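Side-chain contacts in UDP-N-acetylglucosamine 2-epimerase (Methanocaldococcus jannaschii, PDB 4NES), which probably catalyses the reversible epimerisation at C-2 of UDP-N-acetylglucosamine to UDP-N-acetylmannosamine, and is captured here with UDP-N-acetylglucosamine and UDP bound: residues L7-R10 against P11-I14; V212-K215 against E216-K219; E183-E186 against N187-A190; A145-E148 against I149-N152. All coordinates share one frame; numbering follows the deposited sequence.

Interaction 1 of 4, residues L7-R10 against P11-I14; sequences LGTR and PEII. With UDP (uridine-5'-diphosphate), chain C; UD1 (uridine-diphosphate-N-acetylglucosamine), chain B.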
loop_
_atom_site.group_PDB
_atom_site.type_symbol
_atom_site.label_atom_id
_atom_site.label_comp_id
_atom_site.label_asym_id
_atom_site.label_seq_id
_atom_site.Cartn_x
_atom_site.Cartn_y
_atom_site.Cartn_z
ATOM N N LEU A 7 -3.659 -13.951 -9.760
ATOM C CA LEU A 7 -4.998 -13.467 -10.075
ATOM C C LEU A 7 -6.020 -14.013 -9.085
ATOM O O LEU A 7 -5.762 -14.986 -8.373
ATOM C CB LEU A 7 -5.388 -13.847 -11.514
ATOM C CG LEU A 7 -5.451 -15.336 -11.891
ATOM C CD1 LEU A 7 -6.746 -16.003 -11.434
ATOM C CD2 LEU A 7 -5.274 -15.527 -13.392
ATOM N N GLY A 8 -7.193 -13.393 -9.061
ATOM C CA GLY A 8 -8.239 -13.856 -8.170
ATOM C C GLY A 8 -9.664 -13.849 -8.694
ATOM O O GLY A 8 -10.478 -14.614 -8.204
ATOM N N THR A 9 -9.969 -12.985 -9.662
ATOM C CA THR A 9 -11.367 -12.633 -9.969
ATOM C C THR A 9 -11.685 -12.686 -11.456
ATOM O O THR A 9 -10.787 -12.632 -12.297
ATOM C CB THR A 9 -11.729 -11.210 -9.477
ATOM O OG1 THR A 9 -10.985 -10.242 -10.230
ATOM C CG2 THR A 9 -11.457 -11.057 -7.986
ATOM N N ARG A 10 -12.979 -12.764 -11.762
ATOM C CA ARG A 10 -13.480 -12.738 -13.139
ATOM C C ARG A 10 -12.781 -11.744 -14.094
ATOM O O ARG A 10 -12.246 -12.163 -15.118
ATOM C CB ARG A 10 -15.000 -12.532 -13.158
ATOM C CG ARG A 10 -15.541 -12.198 -14.542
ATOM C CD ARG A 10 -17.067 -12.176 -14.541
ATOM N NE ARG A 10 -17.628 -10.991 -13.882
ATOM C CZ ARG A 10 -18.922 -10.799 -13.673
ATOM N NH1 ARG A 10 -19.800 -11.729 -14.025
ATOM N NH2 ARG A 10 -19.340 -9.682 -13.090
ATOM N N PRO A 11 -12.786 -10.432 -13.783
ATOM C CA PRO A 11 -12.180 -9.494 -14.747
ATOM C C PRO A 11 -10.686 -9.696 -14.946
ATOM O O PRO A 11 -10.191 -9.452 -16.052
ATOM C CB PRO A 11 -12.443 -8.121 -14.114
ATOM C CG PRO A 11 -12.628 -8.407 -12.639
ATOM C CD PRO A 11 -13.328 -9.725 -12.602
ATOM N N GLU A 12 -9.973 -10.135 -13.912
ATOM C CA GLU A 12 -8.542 -10.404 -14.032
ATOM C C GLU A 12 -8.287 -11.548 -14.988
ATOM O O GLU A 12 -7.341 -11.502 -15.778
ATOM C CB GLU A 12 -7.937 -10.760 -12.674
ATOM C CG GLU A 12 -7.960 -9.645 -11.633
ATOM C CD GLU A 12 -7.599 -10.182 -10.268
ATOM O OE1 GLU A 12 -8.490 -10.263 -9.393
ATOM O OE2 GLU A 12 -6.424 -10.546 -10.070
ATOM N N ILE A 13 -9.108 -12.593 -14.909
ATOM C CA ILE A 13 -8.892 -13.763 -15.750
ATOM C C ILE A 13 -9.032 -13.348 -17.215
ATOM O O ILE A 13 -8.204 -13.698 -18.072
ATOM C CB ILE A 13 -9.889 -14.889 -15.405
ATOM C CG1 ILE A 13 -9.692 -15.348 -13.958
ATOM C CG2 ILE A 13 -9.722 -16.058 -16.356
ATOM C CD1 ILE A 13 -10.886 -16.099 -13.379
ATOM N N ILE A 14 -10.062 -12.566 -17.498
ATOM C CA ILE A 14 -10.323 -12.117 -18.862
ATOM C C ILE A 14 -9.180 -11.224 -19.355
ATOM O O ILE A 14 -8.647 -11.436 -20.454
ATOM C CB ILE A 14 -11.684 -11.385 -18.926
ATOM C CG1 ILE A 14 -12.829 -12.369 -18.636
ATOM C CG2 ILE A 14 -11.860 -10.678 -20.265
ATOM C CD1 ILE A 14 -14.135 -11.689 -18.317
HETATM N N1 UDP C . -18.570 -10.404 -17.830
HETATM C C2 UDP C . -18.860 -11.677 -18.187
HETATM N N3 UDP C . -20.064 -12.203 -17.873
HETATM C C4 UDP C . -21.007 -11.505 -17.204
HETATM C C5 UDP C . -20.741 -10.185 -16.816
HETATM C C6 UDP C . -19.486 -9.661 -17.143
HETATM O O2 UDP C . -18.033 -12.358 -18.798
HETATM O O4 UDP C . -22.229 -12.098 -16.899
HETATM C "C1'" UDP C . -17.258 -9.790 -18.101
HETATM C "C2'" UDP C . -17.215 -8.598 -18.902
HETATM O "O2'" UDP C . -17.318 -8.916 -20.272
HETATM C "C3'" UDP C . -15.944 -7.974 -18.509
HETATM C "C4'" UDP C . -15.745 -8.413 -17.136
HETATM O "O4'" UDP C . -16.755 -9.346 -16.842
HETATM O "O3'" UDP C . -14.849 -8.372 -19.287
HETATM C "C5'" UDP C . -15.865 -7.318 -16.132
HETATM O "O5'" UDP C . -15.794 -7.802 -14.813
HETATM P PA UDP C . -16.572 -7.124 -13.611
HETATM O O1A UDP C . -17.038 -8.223 -12.680
HETATM O O2A UDP C . -17.719 -6.302 -14.159
HETATM O O3A UDP C . -15.548 -6.245 -12.794
HETATM P PB UDP C . -14.850 -4.861 -13.033
HETATM O O1B UDP C . -14.442 -4.729 -14.492
HETATM O O2B UDP C . -15.789 -3.764 -12.601
HETATM O O3B UDP C . -13.664 -4.943 -12.114
HETATM C "C1'" UD1 B . -14.349 -7.938 -6.507
HETATM C "C2'" UD1 B . -13.434 -6.756 -6.612
HETATM C "C3'" UD1 B . -13.918 -5.795 -7.587
HETATM C "C4'" UD1 B . -14.190 -6.386 -8.903
HETATM C "C5'" UD1 B . -15.051 -7.616 -8.763
HETATM C "C6'" UD1 B . -15.189 -8.361 -10.036
HETATM C "C7'" UD1 B . -12.216 -6.211 -4.422
HETATM C "C8'" UD1 B . -12.256 -5.456 -3.126
HETATM N "N2'" UD1 B . -13.355 -6.068 -5.298
HETATM O "O1'" UD1 B . -15.583 -7.512 -6.052
HETATM O "O3'" UD1 B . -12.957 -4.732 -7.724
HETATM O "O4'" UD1 B . -14.836 -5.453 -9.754
HETATM O "O5'" UD1 B . -14.483 -8.530 -7.830
HETATM O "O6'" UD1 B . -16.393 -9.015 -10.195
HETATM O "O7'" UD1 B . -11.250 -6.922 -4.711
HETATM N N1 UD1 B . -19.276 -13.988 -4.193
HETATM C C2 UD1 B . -19.739 -15.191 -4.536
HETATM N N3 UD1 B . -19.021 -15.993 -5.321
HETATM C C4 UD1 B . -17.816 -15.622 -5.772
HETATM C C5 UD1 B . -17.305 -14.376 -5.437
HETATM C C6 UD1 B . -18.071 -13.551 -4.630
HETATM O O2 UD1 B . -20.827 -15.568 -4.146
HETATM O O4 UD1 B . -17.096 -16.459 -6.573
HETATM C C1B UD1 B . -20.069 -13.075 -3.335
HETATM C C2B UD1 B . -19.908 -13.299 -1.886
HETATM O "O2'" UD1 B . -21.128 -13.049 -1.233
HETATM C C3B UD1 B . -18.931 -12.305 -1.503
HETATM C C4B UD1 B . -19.306 -11.156 -2.365
HETATM O O4B UD1 B . -19.730 -11.711 -3.595
HETATM O O3B UD1 B . -18.928 -11.980 -0.135
HETATM C C5B UD1 B . -18.173 -10.225 -2.610
HETATM O O5B UD1 B . -16.995 -10.827 -3.085
HETATM P PA UD1 B . -15.669 -10.022 -3.140
HETATM O O1A UD1 B . -15.318 -9.581 -1.752
HETATM O O2A UD1 B . -14.613 -10.883 -3.751
HETATM O O3A UD1 B . -15.913 -8.711 -3.960
HETATM P PB UD1 B . -16.610 -8.502 -5.379
HETATM O O1B UD1 B . -17.875 -7.741 -5.153
HETATM O O2B UD1 B . -16.723 -9.802 -6.127
#
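T9 and E12 are joined by a short hydroxyl-to-carboxylate bond where strand 3-7 gives way to helix 10-23. The E12 side chain starts against the T9 backbone, its CB 3.4 Å from T9 O. CG leaves beside the E12 backbone N (chi1 -65°), and the chain then runs out extended, passing T9 OG1, 3.4 Å from E12 CG. At the tip the two oxygens take different donors. E12 OE1 accepts from T9 OG1 at 2.6 Å, on the anti side and 18° out of the carboxylate plane, and is also hydrogen-bonded to T96 OG1. E12 OE2 reaches G8 N at 3.1 Å, a weak bond bent to 138°, and lies close to L7 CA. T9 holds the N-cap position, yet its hydroxyl goes to E12 instead of a backbone amide; its carbonyl O accepts from I13 N. L7 CD1 packs on I13 CG1. R10 heads away from the turn toward the nucleotide. Its NE (3.1 Å) and NH2 (2.8 Å) both donate to UDP O1A, which lies at the guanidinium edge and in its plane, while UDP C5 covers one face near the rim. P11 lies between the ligands, with CB close to UDP O5' and CD close to UD1 C6'. The buried E12 carboxylate is satisfied by two hydroxyls and, weakly, by a backbone N-H, while the positive charge of R10 meets the alpha-phosphate of UDP, which it would help to neutralise.

Interaction 2 of 4, residues V212-K215 against E216-K219; sequences VDNK and ERLK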
loop_
_atom_site.group_PDB
_atom_site.type_symbol
_atom_site.label_atom_id
_atom_site.label_comp_id
_atom_site.label_asym_id
_atom_site.label_seq_id
_atom_site.Cartn_x
_atom_site.Cartn_y
_atom_site.Cartn_z
ATOM N N VAL A 212 -24.074 -1.038 -4.197
ATOM C CA VAL A 212 -24.948 -2.142 -3.820
ATOM C C VAL A 212 -24.921 -2.438 -2.324
ATOM O O VAL A 212 -25.823 -3.095 -1.810
ATOM C CB VAL A 212 -24.651 -3.437 -4.638
ATOM C CG1 VAL A 212 -24.667 -3.156 -6.150
ATOM C CG2 VAL A 212 -23.308 -4.054 -4.221
ATOM N N ASP A 213 -23.898 -1.954 -1.627
ATOM C CA ASP A 213 -23.817 -2.144 -0.174
ATOM C C ASP A 213 -24.605 -1.068 0.573
ATOM O O ASP A 213 -24.824 -1.184 1.777
ATOM C CB ASP A 213 -22.373 -2.092 0.331
ATOM C CG ASP A 213 -21.520 -3.247 -0.150
ATOM O OD1 ASP A 213 -22.021 -4.172 -0.835
ATOM O OD2 ASP A 213 -20.314 -3.227 0.171
ATOM N N ASN A 214 -24.997 -0.023 -0.151
ATOM C CA ASN A 214 -25.680 1.157 0.388
ATOM C C ASN A 214 -27.135 1.071 -0.058
ATOM O O ASN A 214 -27.435 1.278 -1.233
ATOM C CB ASN A 214 -25.000 2.408 -0.201
ATOM C CG ASN A 214 -25.612 3.725 0.263
ATOM O OD1 ASN A 214 -26.794 3.819 0.579
ATOM N ND2 ASN A 214 -24.792 4.770 0.261
ATOM N N LYS A 215 -28.042 0.773 0.875
ATOM C CA LYS A 215 -29.431 0.486 0.511
ATOM C C LYS A 215 -30.154 1.612 -0.228
ATOM O O LYS A 215 -30.881 1.361 -1.189
ATOM C CB LYS A 215 -30.257 0.040 1.722
ATOM C CG LYS A 215 -31.727 -0.218 1.373
ATOM C CD LYS A 215 -32.540 -0.644 2.577
ATOM C CE LYS A 215 -33.979 -0.940 2.180
ATOM N NZ LYS A 215 -34.753 -1.525 3.314
ATOM N N GLU A 216 -29.973 2.854 0.199
ATOM C CA GLU A 216 -30.716 3.918 -0.467
ATOM C C GLU A 216 -30.127 4.264 -1.853
ATOM O O GLU A 216 -30.859 4.690 -2.749
ATOM C CB GLU A 216 -30.920 5.125 0.457
ATOM C CG GLU A 216 -31.687 4.776 1.757
ATOM C CD GLU A 216 -33.140 4.350 1.523
ATOM O OE1 GLU A 216 -33.866 5.070 0.811
ATOM O OE2 GLU A 216 -33.569 3.304 2.052
ATOM N N ARG A 217 -28.827 4.035 -2.047
ATOM C CA ARG A 217 -28.261 4.151 -3.390
ATOM C C ARG A 217 -28.792 3.039 -4.288
ATOM O O ARG A 217 -29.179 3.283 -5.432
ATOM C CB ARG A 217 -26.729 4.112 -3.378
ATOM C CG ARG A 217 -26.060 5.477 -3.308
ATOM C CD ARG A 217 -24.578 5.398 -3.667
ATOM N NE ARG A 217 -24.333 5.302 -5.106
ATOM C CZ ARG A 217 -24.119 6.346 -5.903
ATOM N NH1 ARG A 217 -24.128 7.576 -5.405
ATOM N NH2 ARG A 217 -23.899 6.164 -7.200
ATOM N N LEU A 218 -28.817 1.819 -3.761
ATOM C CA LEU A 218 -29.330 0.678 -4.514
ATOM C C LEU A 218 -30.808 0.861 -4.846
ATOM O O LEU A 218 -31.235 0.587 -5.967
ATOM C CB LEU A 218 -29.110 -0.620 -3.737
ATOM C CG LEU A 218 -29.442 -1.930 -4.458
ATOM C CD1 LEU A 218 -28.731 -2.002 -5.801
ATOM C CD2 LEU A 218 -29.042 -3.100 -3.584
ATOM N N LYS A 219 -31.583 1.330 -3.869
ATOM C CA LYS A 219 -32.994 1.625 -4.092
ATOM C C LYS A 219 -33.171 2.683 -5.183
ATOM O O LYS A 219 -34.032 2.550 -6.059
ATOM C CB LYS A 219 -33.656 2.095 -2.795
ATOM C CG LYS A 219 -35.004 2.755 -3.014
ATOM C CD LYS A 219 -35.649 3.160 -1.704
ATOM C CE LYS A 219 -36.080 1.941 -0.909
ATOM N NZ LYS A 219 -36.716 2.321 0.382
#
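N214 and R217 meet at the start of helix 215-232, where the asparagine side chain bends back over the first turn. N214 OD1 faces two backbone amides, put there by a CG anti to the backbone N (chi1 180°) and a modest turn of the amide (chi2 -29°), and accepts from both E216 N and R217 N, each at 3.3 Å and each weakly. N214 CG lies 3.8 Å from R217 CB, and the amide and guanidinium planes are turned 65° apart, with ND2 alongside the R217 methylenes rather than stacked on the charged group. The regular helix bonds begin here too: L218 N donates to N214 O at 2.9 Å, and K219 N to K215 O. L218 packs back on V212, its CD2 3.7 Å from V212 O, and on L248 of helix 242-250. Further out, R217 NE is hydrogen-bonded to N211 OD1, which probably holds the bent chain in place, and D213 bridges to R243 and R247. E216 OE2 and K219 NZ make a long salt bridge of 3.7 Å one turn apart on the outer side. Taken together this is a classic asparagine N-cap, opening a helix of the domain built on the second parallel sheet of the GT-B fold.

Interaction 3 of 4, residues E183-E186 against N187-A190; sequences EKNE and NVRA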
loop_
_atom_site.group_PDB
_atom_site.type_symbol
_atom_site.label_atom_id
_atom_site.label_comp_id
_atom_site.label_asym_id
_atom_site.label_seq_id
_atom_site.Cartn_x
_atom_site.Cartn_y
_atom_site.Cartn_z
ATOM N N GLU A 183 -19.340 -15.301 -32.071
ATOM C CA GLU A 183 -20.241 -15.185 -33.211
ATOM C C GLU A 183 -20.359 -16.483 -34.014
ATOM O O GLU A 183 -21.426 -16.775 -34.565
ATOM C CB GLU A 183 -19.778 -14.050 -34.131
ATOM C CG GLU A 183 -19.937 -12.660 -33.557
ATOM C CD GLU A 183 -19.194 -11.611 -34.366
ATOM O OE1 GLU A 183 -18.348 -11.988 -35.205
ATOM O OE2 GLU A 183 -19.450 -10.410 -34.159
ATOM N N LYS A 184 -19.280 -17.256 -34.090
ATOM C CA LYS A 184 -19.276 -18.459 -34.931
ATOM C C LYS A 184 -19.542 -19.745 -34.158
ATOM O O LYS A 184 -19.470 -20.837 -34.721
ATOM C CB LYS A 184 -17.961 -18.599 -35.704
ATOM C CG LYS A 184 -17.632 -17.415 -36.601
ATOM C CD LYS A 184 -18.870 -16.891 -37.312
ATOM C CE LYS A 184 -18.535 -15.702 -38.197
ATOM N NZ LYS A 184 -17.661 -16.104 -39.338
ATOM N N ASN A 185 -19.849 -19.627 -32.872
ATOM C CA ASN A 185 -20.143 -20.808 -32.077
ATOM C C ASN A 185 -21.635 -21.029 -31.917
ATOM O O ASN A 185 -22.353 -20.160 -31.426
ATOM C CB ASN A 185 -19.493 -20.725 -30.697
ATOM C CG ASN A 185 -19.649 -22.016 -29.924
ATOM O OD1 ASN A 185 -20.580 -22.175 -29.132
ATOM N ND2 ASN A 185 -18.756 -22.967 -30.181
ATOM N N GLU A 186 -22.107 -22.202 -32.328
ATOM C CA GLU A 186 -23.543 -22.476 -32.314
ATOM C C GLU A 186 -24.145 -22.519 -30.917
ATOM O O GLU A 186 -25.245 -22.022 -30.715
ATOM C CB GLU A 186 -23.861 -23.765 -33.081
ATOM C CG GLU A 186 -25.364 -23.973 -33.323
ATOM C CD GLU A 186 -25.676 -25.301 -33.980
ATOM O OE1 GLU A 186 -25.057 -25.608 -35.017
ATOM O OE2 GLU A 186 -26.540 -26.036 -33.456
ATOM N N ASN A 187 -23.427 -23.093 -29.953
ATOM C CA ASN A 187 -23.903 -23.102 -28.575
ATOM C C ASN A 187 -24.061 -21.685 -28.008
ATOM O O ASN A 187 -25.030 -21.401 -27.302
ATOM C CB ASN A 187 -22.979 -23.936 -27.672
ATOM C CG ASN A 187 -23.159 -25.442 -27.868
ATOM O OD1 ASN A 187 -23.952 -25.880 -28.690
ATOM N ND2 ASN A 187 -22.425 -26.235 -27.092
ATOM N N VAL A 188 -23.120 -20.797 -28.317
ATOM C CA VAL A 188 -23.218 -19.410 -27.853
ATOM C C VAL A 188 -24.426 -18.717 -28.476
ATOM O O VAL A 188 -25.187 -18.034 -27.787
ATOM C CB VAL A 188 -21.927 -18.624 -28.144
ATOM C CG1 VAL A 188 -22.076 -17.177 -27.702
ATOM C CG2 VAL A 188 -20.762 -19.258 -27.406
ATOM N N ARG A 189 -24.618 -18.913 -29.777
ATOM C CA ARG A 189 -25.770 -18.342 -30.466
ATOM C C ARG A 189 -27.079 -18.863 -29.880
ATOM O O ARG A 189 -28.041 -18.109 -29.724
ATOM C CB ARG A 189 -25.696 -18.693 -31.953
ATOM C CG ARG A 189 -26.854 -18.189 -32.795
ATOM C CD ARG A 189 -26.465 -16.943 -33.578
ATOM N NE ARG A 189 -27.190 -15.760 -33.127
ATOM C CZ ARG A 189 -26.988 -14.534 -33.599
ATOM N NH1 ARG A 189 -26.079 -14.324 -34.540
ATOM N NH2 ARG A 189 -27.693 -13.516 -33.128
ATOM N N ALA A 190 -27.109 -20.149 -29.544
ATOM C CA ALA A 190 -28.299 -20.754 -28.952
ATOM C C ALA A 190 -28.613 -20.159 -27.578
ATOM O O ALA A 190 -29.779 -19.890 -27.265
ATOM C CB ALA A 190 -28.147 -22.272 -28.886
#
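The N185 amide meets V188 chiefly through its oxygen. V188 N donates to N185 OD1 at 3.0 Å, in the carbonyl plane and on a lone pair, with an N-H...O angle of 151°. V188 CG2 comes in obliquely on one side of that plane, 3.4 Å from N185 OD1. N187 N lies on the other side, 3.1 Å from the same oxygen, and N187 CB approaches it as well. A CG anti to the N185 backbone N (chi1 -173°) lays the amide over the first turn of helix 186-195, and chi2 of -94° turns OD1 toward V188 N. The N185 and V188 side chains cross at about a right angle, with N185 CB 3.8 Å from V188 CG2. The main chain carries on the pattern: R189 N donates to N185 O at 3.1 Å, and A190 N to E186 O at 2.9 Å. With an alanine here in place of N185, V188 N would probably lose its capping acceptor and a gap would open beside V188 CG2. R189 rises from CB near E186 O and then leads its guanidinium away from the turn. Within the fold the N-cap lies at the surface, in the short link between helices 170-183 and 186-195. V188 is the buried residue of the set, and packs on E273 and M276 of helix 271-280, which E183 also touches through M276 and K279.

Interaction 4 of 4, residues A145-E148 against I149-N152; sequences APTE and IAKN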
loop_
_atom_site.group_PDB
_atom_site.type_symbol
_atom_site.label_atom_id
_atom_site.label_comp_id
_atom_site.label_asym_id
_atom_site.label_seq_id
_atom_site.Cartn_x
_atom_site.Cartn_y
_atom_site.Cartn_z
ATOM N N ALA A 145 0.468 1.053 -18.717
ATOM C CA ALA A 145 -0.636 2.000 -18.770
ATOM C C ALA A 145 -1.427 1.822 -20.060
ATOM O O ALA A 145 -0.855 1.559 -21.122
ATOM C CB ALA A 145 -0.104 3.424 -18.659
ATOM N N PRO A 146 -2.758 1.935 -19.983
ATOM C CA PRO A 146 -3.524 1.702 -21.218
ATOM C C PRO A 146 -3.559 2.926 -22.127
ATOM O O PRO A 146 -3.749 2.772 -23.337
ATOM C CB PRO A 146 -4.929 1.383 -20.702
ATOM C CG PRO A 146 -4.998 2.122 -19.389
ATOM C CD PRO A 146 -3.622 1.991 -18.793
ATOM N N THR A 147 -3.370 4.115 -21.565
ATOM C CA THR A 147 -3.500 5.359 -22.316
ATOM C C THR A 147 -2.512 6.402 -21.821
ATOM O O THR A 147 -1.917 6.264 -20.747
ATOM C CB THR A 147 -4.890 5.996 -22.122
ATOM O OG1 THR A 147 -5.058 6.340 -20.739
ATOM C CG2 THR A 147 -6.006 5.063 -22.548
ATOM N N GLU A 148 -2.379 7.478 -22.586
ATOM C CA GLU A 148 -1.551 8.601 -22.177
ATOM C C GLU A 148 -2.095 9.308 -20.938
ATOM O O GLU A 148 -1.313 9.812 -20.137
ATOM C CB GLU A 148 -1.372 9.586 -23.332
ATOM C CG GLU A 148 -0.653 8.986 -24.539
ATOM C CD GLU A 148 0.826 8.709 -24.295
ATOM O OE1 GLU A 148 1.385 9.189 -23.286
ATOM O OE2 GLU A 148 1.435 8.022 -25.133
ATOM N N ILE A 149 -3.418 9.327 -20.770
ATOM C CA ILE A 149 -4.034 9.859 -19.547
ATOM C C ILE A 149 -3.519 9.117 -18.315
ATOM O O ILE A 149 -3.130 9.730 -17.318
ATOM C CB ILE A 149 -5.571 9.765 -19.589
ATOM C CG1 ILE A 149 -6.126 10.756 -20.617
ATOM C CG2 ILE A 149 -6.166 10.010 -18.207
ATOM C CD1 ILE A 149 -5.652 12.172 -20.411
ATOM N N ALA A 150 -3.499 7.793 -18.395
ATOM C CA ALA A 150 -3.001 6.962 -17.311
ATOM C C ALA A 150 -1.518 7.227 -17.054
ATOM O O ALA A 150 -1.090 7.340 -15.899
ATOM C CB ALA A 150 -3.248 5.491 -17.619
ATOM N N LYS A 151 -0.721 7.340 -18.117
ATOM C CA LYS A 151 0.694 7.677 -17.952
ATOM C C LYS A 151 0.853 9.012 -17.238
ATOM O O LYS A 151 1.662 9.147 -16.319
ATOM C CB LYS A 151 1.419 7.713 -19.297
ATOM C CG LYS A 151 2.806 8.327 -19.186
ATOM C CD LYS A 151 3.628 8.082 -20.428
ATOM C CE LYS A 151 5.010 8.728 -20.295
ATOM N NZ LYS A 151 5.860 8.450 -21.492
ATOM N N ASN A 152 0.071 9.998 -17.649
ATOM C CA ASN A 152 0.151 11.311 -17.022
ATOM C C ASN A 152 -0.267 11.281 -15.552
ATOM O O ASN A 152 0.323 11.984 -14.723
ATOM C CB ASN A 152 -0.635 12.345 -17.828
ATOM C CG ASN A 152 0.061 12.713 -19.120
ATOM O OD1 ASN A 152 1.281 12.610 -19.224
ATOM N ND2 ASN A 152 -0.707 13.146 -20.107
HETATM O O HOH W 1 4.137 9.909 -23.328
#
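A150 N donates to T147 OG1 at 3.2 Å with an N-H...O angle of 165°, the side-chain bond of a threonine N-cap on helix 148-156, which follows strand 142-145 in a Rossmann-like sheet. The T147 hydroxyl is placed between its own backbone N and carbonyl carbon (chi1 63°), which aims it at this amide. Two main-chain bonds complete the turn: K151 N to T147 O at 3.1 Å, and N152 N to E148 O at 2.9 Å. Replacing T147 with a valine would probably leave A150 N without its side-chain acceptor and weaken the helix start. E148 and K151 run side by side, pointing the same way, and a water bridges their ends, donating to E148 OE1 at 2.8 Å and accepting from K151 NZ at 2.9 Å. K151 NZ also forms a salt bridge with E161, and the K151 chain lies on I164 and V166 of strand 164-166. Behind the cap the packing is largely apolar: T147 leans on F348 and P146 on L120. A145, the last residue of strand 142-145, and P146 just after it both pack on the A150 methyl, with A145 CB 3.9 Å from A150 CB and P146 CD 3.7 Å from that same methyl carbon.

In the fold
All four contacts mark the start of a helix, and along the chain they come in the order 1, 4, 3, 2. Interactions 1 and 4 follow strands 3-7 and 142-145 of the same seven-stranded parallel sheet, their centres about 22 Å apart. Interaction 3 caps helix 186-195, just before strand 201-205 of the six-stranded sheet; interaction 2 caps helix 215-232, which follows that strand after the short helix 209-212. Interactions 2 and 3 lie about 36 Å apart between centres, and none of the four touches another. Interaction 1, nearest the chain centre, contacts both nucleotides between the two Rossmann-like domains of the GT-B fold, whereas interactions 3 and 4 are structural turns away from the annotated sites.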